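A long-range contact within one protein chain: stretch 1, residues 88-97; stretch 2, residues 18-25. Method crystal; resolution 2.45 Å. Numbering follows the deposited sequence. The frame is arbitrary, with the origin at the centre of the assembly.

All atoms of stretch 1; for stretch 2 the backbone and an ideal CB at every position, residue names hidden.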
# COMPACT_ATOMS: atom_id res chain seq x y z
N HIS A 88 5.79 -10.72 5.75
CA HIS A 88 5.60 -11.53 4.55
C HIS A 88 6.64 -12.65 4.42
O HIS A 88 6.36 -13.67 3.81
CB HIS A 88 5.60 -10.64 3.30
CG HIS A 88 4.44 -9.69 3.25
ND1 HIS A 88 4.61 -8.35 2.96
CD2 HIS A 88 3.12 -9.93 3.46
CE1 HIS A 88 3.41 -7.81 3.01
NE2 HIS A 88 2.48 -8.72 3.32
N VAL A 89 7.80 -12.46 5.03
CA VAL A 89 8.90 -13.43 5.07
C VAL A 89 9.39 -13.52 6.52
O VAL A 89 9.15 -12.56 7.27
CB VAL A 89 10.07 -13.04 4.11
CG1 VAL A 89 9.70 -13.25 2.63
CG2 VAL A 89 10.57 -11.62 4.37
N PRO A 90 10.15 -14.56 6.92
CA PRO A 90 10.67 -14.61 8.30
C PRO A 90 11.55 -13.42 8.70
O PRO A 90 12.18 -12.81 7.85
CB PRO A 90 11.52 -15.89 8.31
CG PRO A 90 10.93 -16.74 7.27
CD PRO A 90 10.47 -15.80 6.19
N PRO A 91 11.62 -13.09 10.01
CA PRO A 91 12.50 -11.98 10.44
C PRO A 91 13.98 -12.19 10.05
O PRO A 91 14.45 -13.34 10.04
CB PRO A 91 12.39 -12.02 11.98
CG PRO A 91 11.17 -12.74 12.27
CD PRO A 91 10.93 -13.70 11.17
N PRO A 92 14.74 -11.10 9.78
CA PRO A 92 16.20 -11.26 9.52
C PRO A 92 16.95 -11.70 10.78
O PRO A 92 16.37 -11.63 11.87
CB PRO A 92 16.64 -9.83 9.11
CG PRO A 92 15.42 -9.05 8.92
CD PRO A 92 14.36 -9.67 9.77
N PRO A 93 18.26 -12.10 10.71
CA PRO A 93 19.02 -12.36 11.96
C PRO A 93 19.06 -11.09 12.83
O PRO A 93 18.92 -9.99 12.30
CB PRO A 93 20.41 -12.74 11.46
CG PRO A 93 20.21 -13.11 10.05
CD PRO A 93 19.14 -12.24 9.53
N SER A 94 19.24 -11.24 14.16
CA SER A 94 19.19 -10.11 15.11
C SER A 94 20.28 -9.05 14.90
O SER A 94 20.20 -7.96 15.49
CB SER A 94 19.22 -10.62 16.55
OG SER A 94 20.36 -11.42 16.78
N ASN A 95 21.28 -9.34 14.07
CA ASN A 95 22.36 -8.39 13.78
C ASN A 95 22.10 -7.71 12.42
O ASN A 95 22.96 -7.02 11.89
CB ASN A 95 23.74 -9.05 13.85
CG ASN A 95 23.98 -10.21 12.92
OD1 ASN A 95 23.10 -10.64 12.17
ND2 ASN A 95 25.19 -10.77 12.97
N GLN A 96 20.87 -7.89 11.91
CA GLN A 96 20.35 -7.29 10.68
C GLN A 96 19.00 -6.61 11.02
O GLN A 96 18.11 -6.48 10.19
CB GLN A 96 20.24 -8.33 9.52
CG GLN A 96 21.59 -8.91 9.02
CD GLN A 96 22.45 -7.93 8.24
OE1 GLN A 96 22.42 -7.88 7.01
NE2 GLN A 96 23.28 -7.15 8.95
N ILE A 97 18.87 -6.17 12.29
CA ILE A 97 17.71 -5.46 12.84
C ILE A 97 18.21 -4.41 13.83
O ILE A 97 19.08 -4.70 14.65
CB ILE A 97 16.64 -6.38 13.53
CG1 ILE A 97 16.33 -7.67 12.72
CG2 ILE A 97 15.36 -5.57 13.87
CD1 ILE A 97 15.20 -8.57 13.29
N UNK A 18 26.95 -14.84 7.18
CA UNK A 18 26.30 -13.73 6.47
C UNK A 18 24.78 -13.84 6.53
O UNK A 18 24.23 -14.87 6.94
CB UNK A 18 26.76 -13.69 5.01
N UNK A 19 24.10 -12.73 6.19
CA UNK A 19 22.64 -12.69 6.19
C UNK A 19 22.08 -13.70 5.16
O UNK A 19 22.60 -13.81 4.05
CB UNK A 19 22.15 -11.27 5.88
N UNK A 20 21.08 -14.52 5.53
CA UNK A 20 20.56 -15.50 4.57
C UNK A 20 19.71 -14.85 3.48
O UNK A 20 19.45 -13.64 3.51
CB UNK A 20 19.73 -16.56 5.30
N UNK A 21 19.27 -15.68 2.55
CA UNK A 21 18.35 -15.28 1.49
C UNK A 21 17.11 -14.63 2.11
O UNK A 21 16.47 -15.22 3.01
CB UNK A 21 17.96 -16.48 0.63
N UNK A 22 16.80 -13.40 1.66
CA UNK A 22 15.63 -12.68 2.17
C UNK A 22 14.31 -13.35 1.78
O UNK A 22 13.30 -13.07 2.43
CB UNK A 22 15.64 -11.24 1.66
N UNK A 23 14.31 -14.22 0.73
CA UNK A 23 13.16 -15.00 0.27
C UNK A 23 13.47 -16.47 0.44
O UNK A 23 14.00 -17.08 -0.50
CB UNK A 23 12.82 -14.68 -1.19
N UNK A 24 13.17 -17.07 1.62
CA UNK A 24 13.49 -18.50 1.83
C UNK A 24 12.86 -19.47 0.83
O UNK A 24 11.77 -19.24 0.33
CB UNK A 24 13.05 -18.91 3.24
N UNK A 25 13.51 -20.61 0.63
CA UNK A 25 12.99 -21.69 -0.20
C UNK A 25 11.67 -22.17 0.42
O UNK A 25 11.46 -22.01 1.63
CB UNK A 25 14.00 -22.83 -0.32

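Neither stretch forms a regular helix or strand, and no direct hydrogen bond joins them. The contact rests mainly on apolar packing.

Position 18 has its CA-to-CB bond pointing away from stretch 1, with nothing of that stretch within 5.5 Å of the ideal CB. Phi is -72°, so proline is allowed, but many residues would fit. It is Pro-18, and it makes no contact.

Position 19 points toward stretch 1. Its ideal CB lies 3.6 Å from Gln-96 OE1 and 4.8 Å from Pro-93 CD. A small side chain suits this spot, and a longer one with a donor could be considered if it turned suitably. The residue is Ala-19. Its CB rests 3.6 Å from Gln-96 OE1, a van der Waals contact. Gln-96 NE2 donates a hydrogen bond to Asn-95 O at 3.0 Å, within stretch 1.

Position 20 points sideways, and its ideal CB reaches nothing of stretch 1. Phi of -74° and psi of 177° suit an extended residue, proline included. Nearby is the apolar ring of Pro-93, which a ring closing back on the backbone nitrogen could meet. The residue is Pro-20, and its ring does this: Pro-20 CD packs 3.6 Å from Pro-93 CG.

Position 21 is out of reach of stretch 1, which sets no demand on it. The residue is Ala-21.

Position 22 points sideways into space that stretch 1 leaves free. Many side chains would suit it. The backbone oxygen matters more here. The residue is Pro-22. Pro-22 O lies 3.6 Å from Val-89 CG1. It also accepts a hydrogen bond from a water at 2.9 Å from Pro-22 O. The same water donates to Pro-90 O at 3.1 Å and so bridges the two backbones.

Position 23 points away, with its ideal CB 5.1 Å from Val-89 CG1. A flexible apolar chain could still turn back to the valine; a short one would fall short. The residue is Leu-23. Its end comes nearer, placing Leu-23 CD2 3.9 Å from Val-89 CG1.

Position 24 points toward stretch 1, with its ideal CB 5.0 Å from Pro-90 CD. The Pro-90 ring offers an apolar surface on that side, and phi of -58° admits proline; valine or isoleucine could also be considered. The residue is Pro-24. Pro-24 CG packs 3.7 Å from Pro-90 CD.

Position 25 is out of reach, so stretch 1 sets no demand and many side chains would do. It is Ile-25, at the N-cap position right before a helix.

Stretch 2, residues 18-25: PAPAPLPI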
# COMPACT_ATOMS: atom_id res chain seq x y z
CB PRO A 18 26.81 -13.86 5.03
CG PRO A 18 27.18 -15.30 4.88
CD PRO A 18 27.52 -15.84 6.24
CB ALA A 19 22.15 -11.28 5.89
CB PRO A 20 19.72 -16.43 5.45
CG PRO A 20 19.25 -15.56 6.57
CD PRO A 20 20.34 -14.56 6.81
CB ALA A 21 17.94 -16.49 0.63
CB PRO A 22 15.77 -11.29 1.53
CG PRO A 22 17.19 -11.17 1.15
CD PRO A 22 17.53 -12.56 0.69
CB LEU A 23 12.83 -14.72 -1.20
CG LEU A 23 11.99 -13.51 -1.50
CD1 LEU A 23 12.15 -13.13 -2.95
CD2 LEU A 23 10.51 -13.76 -1.14
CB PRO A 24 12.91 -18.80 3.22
CG PRO A 24 12.74 -17.54 3.86
CD PRO A 24 12.58 -16.47 2.83
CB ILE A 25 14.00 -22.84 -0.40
CG1 ILE A 25 14.49 -23.41 0.94
CG2 ILE A 25 15.15 -22.38 -1.31
CD1 ILE A 25 15.02 -24.89 0.84
O HOH W 1 13.55 -13.62 5.22
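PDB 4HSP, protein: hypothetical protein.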